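Local coordinates for RavO (PDB 6DM4), which binds a phosphotyrosine peptide of human Shc1 through this SH2 domain and probably acts as a Legionella effector on host signalling, at residues Y6-E11 with L99-T104; F39-S44 with I58-Q63; F62-G67 with Q111-I116; H69-G74 with Q107-N112. All blocks are in the same frame, centred on the assembly; numbering follows the deposited sequence.

Interaction 1 (Y6-E11 with L99-T104)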
# COMPACT_ATOMS: atom_id res chain seq x y z
N TYR A 6 -0.78 4.65 -7.64
CA TYR A 6 0.05 4.41 -6.47
C TYR A 6 -0.36 5.28 -5.29
O TYR A 6 -0.22 4.86 -4.14
CB TYR A 6 1.52 4.63 -6.82
CG TYR A 6 1.98 3.77 -7.98
CD1 TYR A 6 2.07 2.39 -7.86
CD2 TYR A 6 2.32 4.35 -9.20
CE1 TYR A 6 2.48 1.61 -8.91
CE2 TYR A 6 2.74 3.57 -10.26
CZ TYR A 6 2.82 2.20 -10.11
OH TYR A 6 3.23 1.43 -11.17
N LYS A 7 -0.87 6.48 -5.55
CA LYS A 7 -1.35 7.31 -4.45
C LYS A 7 -2.63 6.74 -3.85
O LYS A 7 -2.83 6.81 -2.63
CB LYS A 7 -1.57 8.75 -4.92
CG LYS A 7 -0.31 9.42 -5.47
CD LYS A 7 0.89 9.18 -4.57
CE LYS A 7 0.77 9.90 -3.23
NZ LYS A 7 1.80 9.41 -2.27
N VAL A 8 -3.50 6.16 -4.68
CA VAL A 8 -4.71 5.52 -4.15
C VAL A 8 -4.34 4.26 -3.37
O VAL A 8 -4.90 3.99 -2.30
CB VAL A 8 -5.70 5.21 -5.29
CG1 VAL A 8 -6.95 4.53 -4.74
CG2 VAL A 8 -6.07 6.48 -6.03
N MET A 9 -3.38 3.48 -3.89
CA MET A 9 -2.92 2.30 -3.17
C MET A 9 -2.27 2.68 -1.85
O MET A 9 -2.48 2.00 -0.83
CB MET A 9 -1.94 1.51 -4.03
CG MET A 9 -2.58 0.77 -5.18
SD MET A 9 -1.34 0.18 -6.34
CE MET A 9 -0.12 -0.49 -5.21
N GLU A 10 -1.48 3.75 -1.85
CA GLU A 10 -0.90 4.25 -0.61
C GLU A 10 -1.98 4.54 0.42
O GLU A 10 -1.87 4.12 1.59
CB GLU A 10 -0.07 5.51 -0.88
CG GLU A 10 0.78 6.00 0.30
CD GLU A 10 1.21 7.46 0.15
OE1 GLU A 10 0.37 8.29 -0.25
OE2 GLU A 10 2.38 7.78 0.44
N GLU A 11 -3.04 5.24 0.01
CA GLU A 11 -4.10 5.60 0.94
C GLU A 11 -4.75 4.37 1.54
O GLU A 11 -5.09 4.35 2.73
CB GLU A 11 -5.14 6.46 0.21
CG GLU A 11 -5.12 7.93 0.61
CD GLU A 11 -6.13 8.77 -0.17
OE1 GLU A 11 -5.90 9.00 -1.38
OE2 GLU A 11 -7.14 9.19 0.42
N LEU A 99 -13.08 13.75 1.83
CA LEU A 99 -12.01 13.40 2.76
C LEU A 99 -11.12 12.26 2.26
O LEU A 99 -10.23 11.82 2.99
CB LEU A 99 -12.59 13.04 4.13
CG LEU A 99 -13.05 14.22 4.99
CD1 LEU A 99 -13.52 13.73 6.35
CD2 LEU A 99 -11.95 15.25 5.14
N GLY A 100 -11.34 11.77 1.05
CA GLY A 100 -10.39 10.88 0.42
C GLY A 100 -10.91 9.47 0.26
O GLY A 100 -12.09 9.16 0.48
N VAL A 101 -9.98 8.59 -0.14
CA VAL A 101 -10.36 7.26 -0.59
C VAL A 101 -10.87 6.42 0.57
O VAL A 101 -11.91 5.76 0.46
CB VAL A 101 -9.17 6.58 -1.29
CG1 VAL A 101 -9.51 5.14 -1.64
CG2 VAL A 101 -8.77 7.35 -2.54
N MET A 102 -10.16 6.42 1.69
CA MET A 102 -10.60 5.60 2.82
C MET A 102 -11.93 6.11 3.36
O MET A 102 -12.80 5.32 3.74
CB MET A 102 -9.55 5.58 3.93
CG MET A 102 -8.50 4.47 3.82
SD MET A 102 -9.14 2.82 3.45
CE MET A 102 -10.44 2.64 4.68
N ALA A 103 -12.11 7.44 3.40
CA ALA A 103 -13.41 7.99 3.78
C ALA A 103 -14.50 7.53 2.83
O ALA A 103 -15.65 7.34 3.26
CB ALA A 103 -13.35 9.52 3.81
N THR A 104 -14.16 7.32 1.56
CA THR A 104 -15.14 6.87 0.58
C THR A 104 -15.48 5.40 0.79
O THR A 104 -16.66 5.03 0.89
CB THR A 104 -14.61 7.10 -0.84
OG1 THR A 104 -14.32 8.49 -1.02
CG2 THR A 104 -15.64 6.65 -1.86
O HOH W 1 -7.86 7.86 2.32

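Interaction 2 (F39-S44 with I58-Q63)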
# COMPACT_ATOMS: atom_id res chain seq x y z
N PHE A 39 -15.15 -3.53 9.67
CA PHE A 39 -14.83 -4.16 8.40
C PHE A 39 -13.32 -4.27 8.28
O PHE A 39 -12.57 -3.63 9.02
CB PHE A 39 -15.41 -3.37 7.20
CG PHE A 39 -14.75 -2.03 6.97
CD1 PHE A 39 -15.20 -0.90 7.63
CD2 PHE A 39 -13.70 -1.91 6.07
CE1 PHE A 39 -14.60 0.34 7.40
CE2 PHE A 39 -13.10 -0.67 5.84
CZ PHE A 39 -13.55 0.45 6.51
N ILE A 40 -12.88 -5.09 7.33
CA ILE A 40 -11.48 -5.11 6.92
C ILE A 40 -11.39 -4.90 5.42
O ILE A 40 -12.34 -5.12 4.67
CB ILE A 40 -10.77 -6.41 7.31
CG1 ILE A 40 -11.41 -7.62 6.61
CG2 ILE A 40 -10.76 -6.55 8.80
CD1 ILE A 40 -10.67 -8.94 6.83
N LEU A 41 -10.22 -4.46 4.99
CA LEU A 41 -9.82 -4.48 3.60
C LEU A 41 -8.69 -5.49 3.43
O LEU A 41 -7.93 -5.76 4.36
CB LEU A 41 -9.35 -3.09 3.14
CG LEU A 41 -10.43 -2.01 3.22
CD1 LEU A 41 -9.84 -0.65 2.95
CD2 LEU A 41 -11.53 -2.30 2.23
N ARG A 42 -8.61 -6.07 2.24
CA ARG A 42 -7.66 -7.16 2.03
C ARG A 42 -7.34 -7.27 0.56
O ARG A 42 -8.06 -6.74 -0.30
CB ARG A 42 -8.21 -8.50 2.55
CG ARG A 42 -9.58 -8.84 2.00
CD ARG A 42 -10.10 -10.14 2.58
NE ARG A 42 -11.44 -10.46 2.10
CZ ARG A 42 -11.70 -10.98 0.90
NH1 ARG A 42 -10.70 -11.24 0.07
NH2 ARG A 42 -12.95 -11.25 0.54
N TRP A 43 -6.25 -7.97 0.27
CA TRP A 43 -5.86 -8.23 -1.11
C TRP A 43 -6.84 -9.23 -1.74
O TRP A 43 -6.99 -10.35 -1.25
CB TRP A 43 -4.43 -8.75 -1.13
CG TRP A 43 -3.78 -8.86 -2.48
CD1 TRP A 43 -3.59 -10.00 -3.20
CD2 TRP A 43 -3.17 -7.80 -3.25
NE1 TRP A 43 -2.93 -9.73 -4.37
CE2 TRP A 43 -2.67 -8.39 -4.43
CE3 TRP A 43 -3.03 -6.42 -3.06
CZ2 TRP A 43 -2.02 -7.64 -5.41
CZ3 TRP A 43 -2.39 -5.68 -4.04
CH2 TRP A 43 -1.90 -6.29 -5.20
N SER A 44 -7.51 -8.81 -2.80
CA SER A 44 -8.59 -9.59 -3.40
C SER A 44 -8.06 -10.78 -4.18
O SER A 44 -6.97 -10.74 -4.77
CB SER A 44 -9.43 -8.70 -4.33
OG SER A 44 -10.25 -9.48 -5.19
N ILE A 58 -9.14 -4.89 -4.61
CA ILE A 58 -9.16 -4.84 -3.15
C ILE A 58 -10.54 -5.27 -2.70
O ILE A 58 -11.55 -4.77 -3.21
CB ILE A 58 -8.83 -3.44 -2.61
CG1 ILE A 58 -7.52 -2.92 -3.21
CG2 ILE A 58 -8.77 -3.47 -1.09
CD1 ILE A 58 -6.33 -3.73 -2.84
N ALA A 59 -10.60 -6.19 -1.74
CA ALA A 59 -11.88 -6.64 -1.20
C ALA A 59 -12.09 -6.07 0.19
O ALA A 59 -11.14 -5.90 0.96
CB ALA A 59 -11.97 -8.17 -1.16
N ALA A 60 -13.34 -5.77 0.50
CA ALA A 60 -13.77 -5.50 1.86
C ALA A 60 -14.51 -6.72 2.40
O ALA A 60 -15.14 -7.46 1.64
CB ALA A 60 -14.67 -4.27 1.93
N SER A 61 -14.43 -6.93 3.71
CA SER A 61 -15.18 -7.99 4.37
C SER A 61 -15.75 -7.45 5.67
O SER A 61 -15.11 -6.63 6.34
CB SER A 61 -14.30 -9.22 4.64
OG SER A 61 -13.94 -9.87 3.43
N PHE A 62 -16.95 -7.90 6.02
CA PHE A 62 -17.55 -7.57 7.30
C PHE A 62 -18.45 -8.72 7.72
O PHE A 62 -18.73 -9.63 6.94
CB PHE A 62 -18.31 -6.24 7.26
CG PHE A 62 -19.37 -6.18 6.19
CD1 PHE A 62 -20.64 -6.66 6.43
CD2 PHE A 62 -19.08 -5.63 4.95
CE1 PHE A 62 -21.62 -6.60 5.45
CE2 PHE A 62 -20.06 -5.57 3.97
CZ PHE A 62 -21.32 -6.06 4.22
N GLN A 63 -18.91 -8.66 8.96
CA GLN A 63 -19.72 -9.73 9.53
C GLN A 63 -21.07 -9.18 9.98
O GLN A 63 -21.13 -8.13 10.63
CB GLN A 63 -19.01 -10.39 10.72
CG GLN A 63 -19.73 -11.61 11.26
CD GLN A 63 -18.91 -12.34 12.31
OE1 GLN A 63 -18.77 -13.56 12.25
NE2 GLN A 63 -18.38 -11.60 13.27

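Interaction 3 (F62-G67 with Q111-I116)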
# COMPACT_ATOMS: atom_id res chain seq x y z
N PHE A 62 -16.95 -7.90 6.02
CA PHE A 62 -17.55 -7.57 7.30
C PHE A 62 -18.45 -8.72 7.72
O PHE A 62 -18.73 -9.63 6.94
CB PHE A 62 -18.31 -6.24 7.26
CG PHE A 62 -19.37 -6.18 6.19
CD1 PHE A 62 -20.64 -6.66 6.43
CD2 PHE A 62 -19.08 -5.63 4.95
CE1 PHE A 62 -21.62 -6.60 5.45
CE2 PHE A 62 -20.06 -5.57 3.97
CZ PHE A 62 -21.32 -6.06 4.22
N GLN A 63 -18.91 -8.66 8.96
CA GLN A 63 -19.72 -9.73 9.53
C GLN A 63 -21.07 -9.18 9.98
O GLN A 63 -21.13 -8.13 10.63
CB GLN A 63 -19.01 -10.39 10.72
CG GLN A 63 -19.73 -11.61 11.26
CD GLN A 63 -18.91 -12.34 12.31
OE1 GLN A 63 -18.77 -13.56 12.25
NE2 GLN A 63 -18.38 -11.60 13.27
N ALA A 64 -22.13 -9.89 9.62
CA ALA A 64 -23.47 -9.69 10.16
C ALA A 64 -23.92 -10.99 10.81
O ALA A 64 -23.17 -11.97 10.89
CB ALA A 64 -24.45 -9.25 9.07
N SER A 65 -25.17 -11.01 11.28
CA SER A 65 -25.65 -12.18 12.01
C SER A 65 -25.80 -13.41 11.12
O SER A 65 -25.85 -14.53 11.64
CB SER A 65 -26.99 -11.87 12.70
OG SER A 65 -27.98 -11.51 11.75
N ASP A 66 -25.86 -13.24 9.80
CA ASP A 66 -25.95 -14.36 8.89
C ASP A 66 -24.60 -14.77 8.31
O ASP A 66 -24.55 -15.66 7.45
CB ASP A 66 -26.94 -14.05 7.75
CG ASP A 66 -26.37 -13.11 6.71
OD1 ASP A 66 -25.48 -12.30 7.05
OD2 ASP A 66 -26.82 -13.19 5.54
N GLY A 67 -23.51 -14.16 8.76
CA GLY A 67 -22.19 -14.56 8.32
C GLY A 67 -21.36 -13.43 7.74
O GLY A 67 -21.67 -12.25 7.93
N GLN A 111 -22.40 1.59 4.94
CA GLN A 111 -23.79 1.73 4.50
C GLN A 111 -24.30 0.43 3.91
O GLN A 111 -25.46 0.06 4.12
CB GLN A 111 -23.91 2.87 3.48
CG GLN A 111 -23.70 4.26 4.07
CD GLN A 111 -24.00 5.38 3.07
OE1 GLN A 111 -24.85 5.24 2.20
NE2 GLN A 111 -23.29 6.50 3.21
N ASN A 112 -23.45 -0.29 3.17
CA ASN A 112 -23.85 -1.59 2.64
C ASN A 112 -24.08 -2.60 3.76
O ASN A 112 -25.03 -3.39 3.71
CB ASN A 112 -22.80 -2.12 1.66
CG ASN A 112 -23.17 -1.87 0.22
OD1 ASN A 112 -24.29 -2.17 -0.20
ND2 ASN A 112 -22.25 -1.31 -0.55
N LYS A 113 -23.23 -2.57 4.78
CA LYS A 113 -23.46 -3.41 5.95
C LYS A 113 -24.78 -3.05 6.63
O LYS A 113 -25.49 -3.92 7.14
CB LYS A 113 -22.30 -3.27 6.94
CG LYS A 113 -22.45 -4.06 8.22
CD LYS A 113 -21.17 -4.01 9.05
CE LYS A 113 -21.36 -4.64 10.41
NZ LYS A 113 -22.03 -5.96 10.28
N GLU A 114 -25.12 -1.75 6.64
CA GLU A 114 -26.37 -1.32 7.24
C GLU A 114 -27.57 -1.90 6.51
O GLU A 114 -28.53 -2.35 7.14
CB GLU A 114 -26.43 0.21 7.26
CG GLU A 114 -27.69 0.78 7.88
CD GLU A 114 -27.47 2.16 8.46
OE1 GLU A 114 -26.35 2.69 8.33
OE2 GLU A 114 -28.43 2.73 9.04
N LEU A 115 -27.53 -1.90 5.17
CA LEU A 115 -28.62 -2.49 4.39
C LEU A 115 -28.79 -3.97 4.71
O LEU A 115 -29.91 -4.46 4.86
CB LEU A 115 -28.37 -2.30 2.90
CG LEU A 115 -28.62 -0.93 2.27
CD1 LEU A 115 -28.33 -0.99 0.78
CD2 LEU A 115 -30.05 -0.46 2.52
N ILE A 116 -27.67 -4.69 4.81
CA ILE A 116 -27.72 -6.12 5.12
C ILE A 116 -28.35 -6.34 6.49
O ILE A 116 -29.26 -7.17 6.65
CB ILE A 116 -26.31 -6.73 5.06
CG1 ILE A 116 -25.74 -6.63 3.64
CG2 ILE A 116 -26.33 -8.19 5.55
CD1 ILE A 116 -26.38 -7.56 2.65

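Interaction 4 (H69-G74 with Q107-N112)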
# COMPACT_ATOMS: atom_id res chain seq x y z
N HIS A 69 -19.77 -11.13 4.81
CA HIS A 69 -20.05 -10.58 3.49
C HIS A 69 -18.82 -9.85 2.98
O HIS A 69 -18.04 -9.29 3.76
CB HIS A 69 -21.25 -9.63 3.54
CG HIS A 69 -22.49 -10.25 4.11
ND1 HIS A 69 -23.50 -10.74 3.32
CD2 HIS A 69 -22.87 -10.47 5.39
CE1 HIS A 69 -24.46 -11.24 4.08
NE2 HIS A 69 -24.10 -11.08 5.34
N SER A 70 -18.65 -9.85 1.66
CA SER A 70 -17.52 -9.19 1.05
C SER A 70 -17.98 -8.32 -0.11
O SER A 70 -19.06 -8.52 -0.68
CB SER A 70 -16.47 -10.21 0.58
OG SER A 70 -15.79 -10.79 1.68
N ILE A 71 -17.17 -7.31 -0.42
CA ILE A 71 -17.38 -6.42 -1.56
C ILE A 71 -16.05 -6.31 -2.29
O ILE A 71 -15.01 -6.12 -1.66
CB ILE A 71 -17.87 -5.02 -1.13
CG1 ILE A 71 -19.08 -5.11 -0.21
CG2 ILE A 71 -18.18 -4.16 -2.36
CD1 ILE A 71 -19.38 -3.80 0.48
N ARG A 72 -16.07 -6.44 -3.61
CA ARG A 72 -14.85 -6.33 -4.39
C ARG A 72 -14.74 -4.95 -5.03
O ARG A 72 -15.71 -4.47 -5.63
CB ARG A 72 -14.77 -7.41 -5.47
CG ARG A 72 -13.44 -7.40 -6.21
CD ARG A 72 -13.40 -8.43 -7.31
NE ARG A 72 -13.48 -9.79 -6.78
CZ ARG A 72 -13.76 -10.86 -7.51
NH1 ARG A 72 -13.97 -10.72 -8.82
NH2 ARG A 72 -13.81 -12.06 -6.96
N TYR A 73 -13.57 -4.33 -4.89
CA TYR A 73 -13.29 -3.03 -5.48
C TYR A 73 -12.11 -3.14 -6.44
O TYR A 73 -11.27 -4.04 -6.31
CB TYR A 73 -12.98 -1.98 -4.41
CG TYR A 73 -14.13 -1.73 -3.47
CD1 TYR A 73 -15.20 -0.92 -3.84
CD2 TYR A 73 -14.17 -2.33 -2.22
CE1 TYR A 73 -16.26 -0.70 -2.99
CE2 TYR A 73 -15.22 -2.12 -1.36
CZ TYR A 73 -16.27 -1.32 -1.75
OH TYR A 73 -17.32 -1.12 -0.88
N GLY A 74 -12.05 -2.22 -7.39
CA GLY A 74 -10.96 -2.19 -8.34
C GLY A 74 -10.46 -0.77 -8.54
O GLY A 74 -11.24 0.19 -8.49
N GLN A 107 -17.67 4.69 3.80
CA GLN A 107 -19.09 4.95 3.59
C GLN A 107 -19.74 3.86 2.73
O GLN A 107 -20.85 3.41 3.03
CB GLN A 107 -19.30 6.32 2.95
CG GLN A 107 -18.96 7.47 3.88
CD GLN A 107 -19.79 7.44 5.15
OE1 GLN A 107 -21.01 7.25 5.10
NE2 GLN A 107 -19.15 7.63 6.29
N HIS A 108 -19.06 3.43 1.67
CA HIS A 108 -19.63 2.40 0.80
C HIS A 108 -19.80 1.08 1.53
O HIS A 108 -20.79 0.37 1.32
CB HIS A 108 -18.74 2.22 -0.44
CG HIS A 108 -19.38 1.43 -1.54
ND1 HIS A 108 -19.29 0.06 -1.62
CD2 HIS A 108 -20.10 1.82 -2.62
CE1 HIS A 108 -19.94 -0.36 -2.69
NE2 HIS A 108 -20.44 0.69 -3.31
N ILE A 109 -18.85 0.75 2.40
CA ILE A 109 -18.88 -0.53 3.11
C ILE A 109 -19.88 -0.50 4.26
O ILE A 109 -20.69 -1.41 4.42
CB ILE A 109 -17.47 -0.91 3.59
CG1 ILE A 109 -16.56 -1.20 2.40
CG2 ILE A 109 -17.52 -2.14 4.50
CD1 ILE A 109 -15.09 -0.92 2.67
N THR A 110 -19.81 0.54 5.10
CA THR A 110 -20.65 0.55 6.30
C THR A 110 -22.11 0.78 5.95
O THR A 110 -22.99 0.20 6.61
CB THR A 110 -20.17 1.61 7.29
OG1 THR A 110 -20.22 2.90 6.68
CG2 THR A 110 -18.74 1.32 7.74
N GLN A 111 -22.40 1.59 4.94
CA GLN A 111 -23.79 1.73 4.50
C GLN A 111 -24.30 0.43 3.91
O GLN A 111 -25.46 0.06 4.12
CB GLN A 111 -23.91 2.87 3.48
CG GLN A 111 -23.70 4.26 4.07
CD GLN A 111 -24.00 5.38 3.07
OE1 GLN A 111 -24.85 5.24 2.20
NE2 GLN A 111 -23.29 6.50 3.21
N ASN A 112 -23.45 -0.29 3.17
CA ASN A 112 -23.85 -1.59 2.64
C ASN A 112 -24.08 -2.60 3.76
O ASN A 112 -25.03 -3.39 3.71
CB ASN A 112 -22.80 -2.12 1.66
CG ASN A 112 -23.17 -1.87 0.22
OD1 ASN A 112 -24.29 -2.17 -0.20
ND2 ASN A 112 -22.25 -1.31 -0.55

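Interaction 1 (Y6-E11 with L99-T104)
Glu11 reaches out of helix 4-13 and brings its carboxylate to the first turn of helix 101-119, where Val101 offers its backbone N-H. OE2 of Glu11 accepts from Val101 N at 3.0 Å in a nearly straight bond (164° at the hydrogen), the donor standing 44° above the carboxylate plane. Beyond an unstaggered CG (chi1 -108°) the chain of Glu11 is extended, which carries the carboxylate across to helix 101-119. The second oxygen takes an apolar neighbour: Glu11 OE1 rests 3.5 Å from Val101 CG2. That methyl lies beside its own backbone N, because it is CG1 that stands anti to it, so one carboxylate covers both the N-H and CG2. Val8 CG1 closes on the same valine, 4.0 Å from Val101 CG2, the two side chains crossing at about a right angle. Met102 adds CG, 3.6 Å from Glu11 O, before its chain bends and leads away. A water accepts from Met102 N at 2.8 Å and sits near Glu11 OE2, too close for that distance to be trusted. A negative group at these first helix N-H groups would probably interact favourably with the helix dipole. Gly100 holds the N-cap position, and its carbonyl O accepts from both Thr104 N and Thr104 OG1. The contact lies near the surface: Val101 and Thr104 also pack on Ile96 in the loop after strand 91-94, Met102 touches Asp15 just past helix 4-13, and that helix packs through Tyr6, Met9 and Glu10 on the second subunit.

Interaction 2 (F39-S44 with I58-Q63)
Strand 40-43 pairs antiparallel with strand 58-63, Ile40 with Ser61 and Arg42 with Ala59 as hydrogen-bonded pairs, Leu41 with Ala60 as a non-hydrogen-bonded pair between them. The backbone bonds run both ways, from Ile40 N to Ser61 O and from Ser61 N to Ile40 O, each 2.9 Å long. Arg42 carries the side-chain contact. Its CG sits between the backbone N and the carbonyl carbon (chi1 53°), and the chain then runs extended to NE. Ala59 CB lies over the centre of one guanidinium face, 3.4 Å above its plane. At the edge, Arg42 NE donates to Ser61 OG at 2.9 Å, with a bond angle of 165° and the oxygen only 5° out of the guanidinium plane. On the other sheet face Leu41 CD2 meets Ala60 CB at 3.7 Å. At the far end Ile58 CG2 presses within 3.4 Å of Arg42 O, while Ser44 CB lies 3.8 Å from both Ile58 N and Ala59 N. Ser70 OG bonds both Ser61 OG and Arg42 NH2. Arg42 is the arginine of the strand that SH2 domains use to grip phosphotyrosine: its NH2 and Ser44 OG each bond the modified side chain of the bound peptide. A methyl under the face and a serine at NE therefore fix the rotation of the guanidinium, probably presenting its positive charge to the phosphate ready oriented.

Interaction 3 (F62-G67 with Q111-I116)
Phe62 lays one ring face over the aliphatic chain of Lys113, which slides past it in the opposite direction. Lys113 CB sits 3.9 Å from the ring centroid, 17° off the normal, a CH-pi contact displaced toward the rim. The methylenes then follow the ring back toward its root, Lys113 CG meeting Phe62 CD1 at 3.6 Å and Lys113 CD staying near CD1 and CG. The chain remains extended as far as CE, and the last torsion, 48°, turns NZ toward the strand. There Lys113 NZ donates to Gln63 O; the modelled 2.4 Å is very short, so the exact length is doubtful. The same ammonium forms a salt bridge with Glu117 one helical turn on, so its charge has a second partner. Ile116 fills in beside the lysine: its CG1 approaches the edge of the Phe62 ring at CZ, 4.5 Å away, and its CG2 meets Ala64 CB at 4.1 Å. Beyond Ala64 the chain reverses in a type I turn, closed by Gly67 N to Ala64 O at 3.1 Å, and Asp66 OD1 bonds His69 NE2. Strand 62-64 and helix 111-116 run nearly parallel here, 19° apart. The contact packs the end of the hairpin of strands 55-64 and 67-76 on the C-terminal helix, one of those flanking the central antiparallel sheet of the SH2 fold; on it Asn112 also touches an apolar side chain of the bound peptide.

Interaction 4 (H69-G74 with Q107-N112)
Tyr73 points from strand 69-74 at His108 and Ile109 of the C-terminal helix. Its CB bond aims at the helix, and CG lies anti to the carbonyl carbon (chi1 -62°). The near half of the ring passes by without touching segment 107-112, and contact begins at the far half. On one side CE1 comes 3.4 Å from His108 ND1; on the other, CE2 lies 4.1 Å from Ile109 CG1. The tip, Tyr73 OH, then touches both, with Ile109 CG1 3.4 Å away and His108 ND1 at a modelled hydrogen-bond length of 2.4 Å. That bond is very short and His108 is present in two conformers, so the length is doubtful, and the His108 contacts given here hold for one conformer alone. In it the hydroxyl meets ND1 at the rim of the imidazole, while the phenol ring as a whole turns its edge toward the imidazole face, well offset from its centre, the planes at 75°. Two residues earlier, Ile71 CD1 packs 4.0 Å from Asn112 CB and 4.3 Å from Ile109 CG1. The Asn112 amide is steadied within its own helix, ND2 donating to His108 O at 2.9 Å. Ile71 and Asn112 each also touch an apolar side chain of the bound peptide. Strand 69-74 lies between strands 55-64 and 81-84 in the sheet and runs roughly opposite to the helix. Around the contact, Tyr73 and His108 lean on Ile94 of strand 91-94, while Ile109 packs on Ala60 and Phe62 of strand 55-64.

How the interactions relate
Helix 101-119 joins interactions 1, 4 and 3 in turn along its length, while interaction 2 lies wholly within the sheet on which interactions 3 and 4 pack that helix. The centres of interactions 1 and 3 are about 23 Å apart. Met102 links interaction 1 to the sheet, its SD 3.6 Å from Leu41 CD1. Interactions 2 and 4, centres about 8 Å apart, meet through neighbouring strands: Ile58 O lies 2.7 Å from Tyr73 N, a probable hydrogen bond. Interactions 3 and 4 merge where Phe62 CE2 meets Ile71 CD1 at 4.0 Å. The peptide runs past interactions 2 and 4: interaction 2 holds its phosphotyrosine, helped by Arg72, and Ile71 and Asn112 each pack on an apolar peptide side chain. The helix 4-13 side of interaction 1 packs on the second subunit, as does Trp43 of interaction 2.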